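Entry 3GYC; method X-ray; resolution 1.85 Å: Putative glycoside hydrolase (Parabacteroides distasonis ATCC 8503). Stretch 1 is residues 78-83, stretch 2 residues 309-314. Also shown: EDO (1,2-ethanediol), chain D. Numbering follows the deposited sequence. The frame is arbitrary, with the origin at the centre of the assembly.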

# COMPACT_ATOMS: atom_id res chain seq x y z
N ASN A 78 -1.48 12.99 14.26
CA ASN A 78 -0.73 12.68 15.45
C ASN A 78 -1.37 11.47 16.16
O ASN A 78 -0.90 11.04 17.19
CB ASN A 78 -0.57 13.92 16.34
CG ASN A 78 -1.86 14.41 16.94
OD1 ASN A 78 -2.87 13.72 16.99
ND2 ASN A 78 -1.82 15.62 17.44
N GLN A 79 -2.44 10.94 15.58
CA GLN A 79 -3.14 9.80 16.19
C GLN A 79 -2.66 8.43 15.72
O GLN A 79 -2.96 7.43 16.37
CB GLN A 79 -4.63 9.96 15.91
CG GLN A 79 -5.17 11.14 16.58
CD GLN A 79 -5.11 10.96 18.07
OE1 GLN A 79 -5.64 9.98 18.59
NE2 GLN A 79 -4.55 11.92 18.77
N GLN A 80 -1.92 8.37 14.62
CA GLN A 80 -1.42 7.08 14.09
C GLN A 80 0.08 6.94 14.20
O GLN A 80 0.80 7.95 14.29
CB GLN A 80 -1.83 6.89 12.64
CG GLN A 80 -3.25 7.17 12.34
CD GLN A 80 -4.22 6.31 13.16
OE1 GLN A 80 -3.88 5.21 13.56
NE2 GLN A 80 -5.40 6.84 13.42
N ASP A 81 0.58 5.70 14.09
CA ASP A 81 2.03 5.42 14.19
C ASP A 81 2.77 5.16 12.85
O ASP A 81 3.88 4.63 12.83
CB ASP A 81 2.31 4.28 15.22
CG ASP A 81 2.13 4.74 16.70
OD1 ASP A 81 2.12 5.99 16.97
OD2 ASP A 81 2.00 3.85 17.58
N TRP A 82 2.14 5.50 11.73
CA TRP A 82 2.81 5.49 10.45
C TRP A 82 3.42 6.87 10.33
O TRP A 82 2.78 7.88 10.61
CB TRP A 82 1.89 5.26 9.28
CG TRP A 82 1.23 3.97 9.31
CD1 TRP A 82 1.81 2.75 9.11
CD2 TRP A 82 -0.15 3.73 9.59
NE1 TRP A 82 0.86 1.76 9.23
CE2 TRP A 82 -0.35 2.34 9.53
CE3 TRP A 82 -1.25 4.56 9.86
CZ2 TRP A 82 -1.60 1.76 9.69
CZ3 TRP A 82 -2.49 3.97 10.05
CH2 TRP A 82 -2.65 2.59 9.96
N GLY A 83 4.66 6.92 9.90
CA GLY A 83 5.32 8.20 9.73
C GLY A 83 5.44 9.07 10.96
O GLY A 83 5.52 8.59 12.09
N LEU A 309 -8.88 -4.03 10.73
CA LEU A 309 -9.11 -2.65 11.07
C LEU A 309 -8.18 -1.81 10.24
O LEU A 309 -7.04 -2.22 9.94
CB LEU A 309 -8.91 -2.38 12.58
CG LEU A 309 -10.19 -2.37 13.42
CD1 LEU A 309 -10.87 -3.71 13.48
CD2 LEU A 309 -9.94 -1.83 14.83
N VAL A 310 -8.63 -0.62 9.87
CA VAL A 310 -7.79 0.28 9.09
C VAL A 310 -6.68 0.92 9.97
O VAL A 310 -5.49 0.89 9.62
CB VAL A 310 -8.63 1.38 8.38
CG1 VAL A 310 -7.74 2.30 7.55
CG2 VAL A 310 -9.66 0.73 7.50
N ASP A 311 -7.08 1.45 11.12
CA ASP A 311 -6.17 2.14 12.06
C ASP A 311 -6.09 1.35 13.38
O ASP A 311 -7.10 0.92 13.93
CB ASP A 311 -6.72 3.52 12.37
CG ASP A 311 -6.76 4.44 11.16
OD1 ASP A 311 -6.06 4.14 10.20
OD2 ASP A 311 -7.46 5.51 11.21
N TYR A 312 -4.88 1.12 13.86
CA TYR A 312 -4.66 0.44 15.12
C TYR A 312 -3.27 0.78 15.53
O TYR A 312 -2.49 1.25 14.72
CB TYR A 312 -4.74 -1.09 14.95
CG TYR A 312 -5.34 -1.79 16.19
CD1 TYR A 312 -6.66 -1.53 16.58
CD2 TYR A 312 -4.62 -2.73 16.94
CE1 TYR A 312 -7.28 -2.19 17.66
CE2 TYR A 312 -5.22 -3.40 18.05
CZ TYR A 312 -6.57 -3.11 18.42
OH TYR A 312 -7.21 -3.77 19.49
N LYS A 313 -2.96 0.59 16.79
CA LYS A 313 -1.62 0.91 17.29
C LYS A 313 -1.40 0.23 18.63
O LYS A 313 -2.34 -0.22 19.25
CB LYS A 313 -1.45 2.44 17.47
CG LYS A 313 -2.42 3.11 18.41
CD LYS A 313 -2.37 4.64 18.25
CE LYS A 313 -3.32 5.37 19.16
NZ LYS A 313 -3.21 6.86 18.99
N ASP A 314 -0.14 0.16 19.04
CA ASP A 314 0.21 -0.27 20.38
C ASP A 314 -0.37 0.76 21.35
O ASP A 314 -0.05 1.94 21.26
CB ASP A 314 1.72 -0.31 20.53
CG ASP A 314 2.37 -1.40 19.70
OD1 ASP A 314 1.72 -2.45 19.43
OD2 ASP A 314 3.58 -1.21 19.37
C1 EDO D . 5.58 8.22 18.70
O1 EDO D . 6.20 6.96 18.37
C2 EDO D . 4.29 8.36 17.94
O2 EDO D . 4.38 7.95 16.56
O HOH W 1 -5.12 8.35 20.55
O HOH W 2 -1.44 3.82 13.83
O HOH W 3 2.11 1.21 17.49
O HOH W 4 1.56 3.69 20.14

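Two loop segments far apart in sequence cross at nearly a right angle (98°) and bury 344 Å² between them, with a single direct hydrogen bond and several waters joining them. Lys-313 gives the largest area to the contact. Its CA-to-CB bond points toward the other stretch, and chi1 in the p well (58°) is followed by three torsions near 180°, so the chain runs fully extended from CB to NZ. That reach carries the ammonium group to the backbone of Gln-79, where NZ donates to O at 2.7 Å. No carboxylate of the two stretches pairs with NZ; its partner here is a carbonyl oxygen. The aliphatic part of the lysine is used as well: CB lies 3.7 Å from OD2 of Asp-81, a van der Waals contact.

The side chain of Gln-79 is folded, with chi1 and chi2 both m. In this shape its NE2 donates to OD1 of Asn-78 at 3.0 Å, while its OE1 stays 4.0 Å from NZ of Lys-313, too far for a direct bond. Water 1 closes that gap, donating to OE1 of Gln-79 (2.6 Å) and accepting from NZ of Lys-313 (2.9 Å).

Asp-81, chi1 m, also points its CA-to-CB bond toward the other stretch, yet it meets the polar backbone there through solvent. Its OD2 accepts from water 3 and water 4, each at 2.6 Å; water 3 in turn accepts from N of Asp-314 (2.9 Å), and water 4 donates to O of Asp-314 (2.6 Å). The other carboxylate oxygen, OD1, accepts from O2 of the 1,2-ethanediol at 3.0 Å, a molecule probably left from the crystallisation liquor.

Gln-80 starts sideways, but its m, m conformation brings the amide end nearer to the other stretch. NE2 comes within 3.3 Å of OD2 of Asp-311, but the angle is too poor for a hydrogen bond; both atoms are satisfied elsewhere in the structure. OE1 of Gln-80 accepts from water 2 (2.8 Å), which also accepts from N of Asp-81 (2.8 Å) and donates to O of Tyr-312 (2.9 Å), linking side chain and both backbones at one site.

Trp-82, chi1 m and chi2 -70°, likewise leaves sideways and swings its six-membered ring across. The contacts are edge-on: CH2 lies 3.3 Å from O of Val-310 and CZ3 3.6 Å from OD1 of Asp-311, both oxygens near the ring plane, where the weakly positive C-H rim faces them.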